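PDB 3M4R: class II aldolase/adducin N-terminal domain-containing protein from Thermoplasma acidophilum, which binds zinc through its class II aldolase-like N-terminal domain, the part described here, and may have oxidoreductase activity as a whole. Local coordinates for residues Gly37-Glu47 / Val57-Leu67. Sequence-based numbering, arbitrary orientation. Where two conformers were deposited one is given.
Sequences GGGNTSVKTTE and VLRVKNSGSNL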
loop_
_atom_site.group_PDB
_atom_site.type_symbol
_atom_site.label_atom_id
_atom_site.label_comp_id
_atom_site.label_asym_id
_atom_site.label_seq_id
_atom_site.Cartn_x
_atom_site.Cartn_y
_atom_site.Cartn_z
ATOM N N GLY A 37 -11.147 -3.197 -8.983
ATOM C CA GLY A 37 -9.950 -3.774 -9.625
ATOM C C GLY A 37 -8.595 -3.280 -9.097
ATOM O O GLY A 37 -7.543 -3.891 -9.405
ATOM N N GLY A 38 -8.591 -2.184 -8.312
ATOM C CA GLY A 38 -7.333 -1.540 -7.898
ATOM C C GLY A 38 -6.922 -1.880 -6.463
ATOM O O GLY A 38 -7.452 -2.821 -5.854
ATOM N N GLY A 39 -5.986 -1.125 -5.926
ATOM C CA GLY A 39 -5.450 -1.398 -4.597
ATOM C C GLY A 39 -4.188 -2.236 -4.693
ATOM O O GLY A 39 -3.960 -2.947 -5.673
ATOM N N ASN A 40 -3.365 -2.169 -3.670
ATOM C CA ASN A 40 -2.137 -2.892 -3.719
ATOM C C ASN A 40 -1.538 -3.003 -2.321
ATOM O O ASN A 40 -1.776 -2.175 -1.451
ATOM C CB ASN A 40 -1.184 -2.294 -4.791
ATOM C CG ASN A 40 -1.371 -0.814 -4.982
ATOM O OD1 ASN A 40 -0.967 -0.037 -4.121
ATOM N ND2 ASN A 40 -2.032 -0.412 -6.075
ATOM N N THR A 41 -0.830 -4.091 -2.120
ATOM C CA THR A 41 -0.219 -4.402 -0.888
ATOM C C THR A 41 1.242 -4.774 -1.118
ATOM O O THR A 41 1.661 -5.092 -2.264
ATOM C CB THR A 41 -0.912 -5.616 -0.293
ATOM O OG1 THR A 41 -0.915 -6.677 -1.279
ATOM C CG2 THR A 41 -2.383 -5.241 0.103
ATOM N N SER A 42 1.983 -4.845 -0.014
ATOM C CA SER A 42 3.391 -5.158 -0.076
ATOM C C SER A 42 3.927 -5.623 1.264
ATOM O O SER A 42 3.337 -5.368 2.292
ATOM C CB SER A 42 4.187 -3.976 -0.559
ATOM O OG SER A 42 4.243 -2.949 0.404
ATOM N N VAL A 43 5.003 -6.385 1.212
ATOM C CA VAL A 43 5.734 -6.768 2.388
ATOM C C VAL A 43 7.238 -6.617 2.092
ATOM O O VAL A 43 7.688 -7.011 1.024
ATOM C CB VAL A 43 5.399 -8.195 2.826
ATOM C CG1 VAL A 43 5.661 -9.179 1.718
ATOM C CG2 VAL A 43 6.129 -8.533 4.151
ATOM N N LYS A 44 7.971 -6.019 3.028
ATOM C CA LYS A 44 9.426 -5.932 2.953
ATOM C C LYS A 44 10.068 -7.168 3.607
ATOM O O LYS A 44 9.740 -7.551 4.739
ATOM C CB LYS A 44 9.923 -4.652 3.609
ATOM C CG LYS A 44 9.454 -3.402 2.863
ATOM C CD LYS A 44 9.813 -2.142 3.631
ATOM C CE LYS A 44 9.193 -0.880 2.963
ATOM N NZ LYS A 44 7.693 -0.805 3.080
ATOM N N THR A 45 10.949 -7.835 2.858
ATOM C CA THR A 45 11.367 -9.165 3.228
ATOM C C THR A 45 12.825 -9.380 2.918
ATOM O O THR A 45 13.425 -8.594 2.201
ATOM C CB THR A 45 10.451 -10.179 2.516
ATOM O OG1 THR A 45 10.573 -11.458 3.155
ATOM C CG2 THR A 45 10.747 -10.267 1.029
ATOM N N THR A 46 13.409 -10.441 3.473
ATOM C CA THR A 46 14.818 -10.806 3.191
ATOM C C THR A 46 14.876 -11.996 2.293
ATOM O O THR A 46 14.241 -13.013 2.574
ATOM C CB THR A 46 15.507 -11.130 4.510
ATOM O OG1 THR A 46 15.305 -10.023 5.368
ATOM C CG2 THR A 46 17.012 -11.374 4.379
ATOM N N GLU A 47 15.652 -11.873 1.203
ATOM C CA GLU A 47 15.797 -12.913 0.232
ATOM C C GLU A 47 17.260 -12.980 -0.236
ATOM O O GLU A 47 18.037 -12.048 -0.011
ATOM C CB GLU A 47 14.930 -12.614 -0.989
ATOM C CG GLU A 47 13.525 -12.313 -0.654
ATOM C CD GLU A 47 12.619 -12.217 -1.872
ATOM O OE1 GLU A 47 13.115 -12.246 -3.034
ATOM O OE2 GLU A 47 11.393 -12.088 -1.653
ATOM N N VAL A 57 14.049 -6.926 -0.005
ATOM C CA VAL A 57 13.215 -7.010 -1.194
ATOM C C VAL A 57 11.820 -6.516 -0.803
ATOM O O VAL A 57 11.292 -6.920 0.244
ATOM C CB VAL A 57 13.122 -8.436 -1.750
ATOM C CG1 VAL A 57 12.177 -8.517 -2.930
ATOM C CG2 VAL A 57 14.571 -8.989 -2.191
ATOM N N LEU A 58 11.253 -5.646 -1.638
ATOM C CA LEU A 58 9.877 -5.279 -1.573
ATOM C C LEU A 58 9.110 -6.203 -2.469
ATOM O O LEU A 58 9.257 -6.197 -3.669
ATOM C CB LEU A 58 9.637 -3.801 -1.987
ATOM C CG LEU A 58 8.177 -3.310 -1.929
ATOM C CD1 LEU A 58 7.723 -3.071 -0.450
ATOM C CD2 LEU A 58 8.077 -2.029 -2.786
ATOM N N ARG A 59 8.267 -7.021 -1.862
ATOM C CA ARG A 59 7.387 -7.909 -2.605
ATOM C C ARG A 59 6.060 -7.170 -2.708
ATOM O O ARG A 59 5.349 -6.982 -1.715
ATOM C CB ARG A 59 7.223 -9.249 -1.862
ATOM C CG ARG A 59 8.393 -10.253 -2.015
ATOM C CD ARG A 59 8.366 -10.945 -3.380
ATOM N NE ARG A 59 9.637 -11.575 -3.709
ATOM C CZ ARG A 59 9.966 -12.131 -4.882
ATOM N NH1 ARG A 59 9.107 -12.224 -5.871
ATOM N NH2 ARG A 59 11.208 -12.601 -5.064
ATOM N N VAL A 60 5.757 -6.711 -3.907
ATOM C CA VAL A 60 4.653 -5.808 -4.140
ATOM C C VAL A 60 3.712 -6.440 -5.143
ATOM O O VAL A 60 4.134 -7.130 -6.064
ATOM C CB VAL A 60 5.110 -4.431 -4.647
ATOM C CG1 VAL A 60 5.822 -4.534 -6.038
ATOM C CG2 VAL A 60 3.942 -3.446 -4.748
ATOM N N LYS A 61 2.418 -6.193 -4.945
ATOM C CA LYS A 61 1.382 -6.692 -5.820
ATOM C C LYS A 61 1.676 -6.398 -7.274
ATOM O O LYS A 61 2.098 -5.309 -7.585
ATOM C CB LYS A 61 0.041 -6.059 -5.424
ATOM C CG LYS A 61 -1.121 -6.668 -6.120
ATOM C CD LYS A 61 -1.735 -5.733 -7.026
ATOM C CE LYS A 61 -3.090 -6.222 -7.497
ATOM N NZ LYS A 61 -3.094 -6.160 -9.014
ATOM N N ASN A 62 1.426 -7.366 -8.162
ATOM C CA ASN A 62 1.737 -7.205 -9.576
ATOM C C ASN A 62 0.498 -7.286 -10.441
ATOM O O ASN A 62 -0.594 -7.461 -9.927
ATOM C CB ASN A 62 2.853 -8.182 -10.020
ATOM C CG ASN A 62 2.462 -9.616 -9.917
ATOM O OD1 ASN A 62 1.332 -9.974 -10.238
ATOM N ND2 ASN A 62 3.428 -10.479 -9.534
ATOM N N SER A 63 0.665 -7.137 -11.751
ATOM C CA SER A 63 -0.476 -7.044 -12.679
ATOM C C SER A 63 -1.087 -8.394 -13.027
ATOM O O SER A 63 -2.010 -8.460 -13.823
ATOM C CB SER A 63 -0.018 -6.390 -13.980
ATOM O OG SER A 63 1.070 -7.113 -14.514
ATOM N N GLY A 64 -0.539 -9.475 -12.491
ATOM C CA GLY A 64 -1.016 -10.817 -12.832
ATOM C C GLY A 64 -2.303 -11.285 -12.114
ATOM O O GLY A 64 -2.785 -12.364 -12.413
ATOM N N SER A 65 -2.796 -10.530 -11.121
ATOM C CA SER A 65 -4.013 -10.906 -10.410
ATOM C C SER A 65 -4.624 -9.722 -9.666
ATOM O O SER A 65 -3.906 -8.771 -9.321
ATOM C CB SER A 65 -3.684 -12.011 -9.363
ATOM O OG SER A 65 -4.826 -12.394 -8.573
ATOM N N ASN A 66 -5.921 -9.825 -9.376
ATOM C CA ASN A 66 -6.553 -8.892 -8.467
ATOM C C ASN A 66 -6.179 -9.350 -7.044
ATOM O O ASN A 66 -5.702 -10.471 -6.852
ATOM C CB ASN A 66 -8.069 -8.799 -8.714
ATOM C CG ASN A 66 -8.417 -8.038 -10.018
ATOM O OD1 ASN A 66 -7.576 -7.348 -10.609
ATOM N ND2 ASN A 66 -9.660 -8.141 -10.438
ATOM N N LEU A 67 -6.328 -8.459 -6.077
ATOM C CA LEU A 67 -5.972 -8.701 -4.673
ATOM C C LEU A 67 -6.761 -9.860 -4.048
ATOM O O LEU A 67 -6.240 -10.613 -3.219
ATOM C CB LEU A 67 -6.318 -7.454 -3.856
ATOM C CG LEU A 67 -5.301 -6.310 -3.866
ATOM C CD1 LEU A 67 -5.870 -5.117 -3.089
ATOM C CD2 LEU A 67 -3.994 -6.814 -3.253
HETATM O O HOH W 1 -7.380 -5.784 -6.945
#
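Arg59 and Glu47 form a salt bridge across an antiparallel beta hairpin, strands 40-48 and 54-61, in the central sheet of this class II aldolase/adducin domain. Arg59 can be followed outward from the ladder. Its CB lies 3.9 Å from Val43 CG1, and CG rests 3.8 Å from Thr45 CG2. The bend at chi2 (-76°) brings CD against Glu47 OE2 (3.7 Å) and lays the guanidinium beside the carboxylate. There NE donates to Glu47 OE2 at 2.8 Å and NH2 to Glu47 OE1 in a nearly straight bond; each oxygen uses its syn lone pair, and the carboxylate lies almost coplanar with the guanidinium, 24° apart. The remaining nitrogen, NH1, pairs with Glu110, so two carboxylates fix the group's rotation. With an alanine in place of the arginine, Glu47 and Glu110 are likely to lose their shared positive partner and Thr45 CG2 the CG beside it. Val57 packs against the Glu47 side chain, CG2 lying 3.8 Å from its CG.

Beneath these side chains, Val43 with Arg59 and Thr45 with Val57 are hydrogen-bonded pairs, each joined by two backbone bonds. Leu58 emerges on the other face, its CD1 touching both Ser42 OG and Lys44 CG; that hydroxyl bonds to His120. Nearer the zinc, Asn40 OD1 is also held by His120, while its CB meets Lys61 CB. At the strand end, Lys61 NZ donates to Asn62 O and Ser65 O, in the type I turn that follows. Leu67 CD1 packs 3.7 Å from Gly39 C, and one water accepts from Leu67 N at 3.0 Å while donating to Gly38 O.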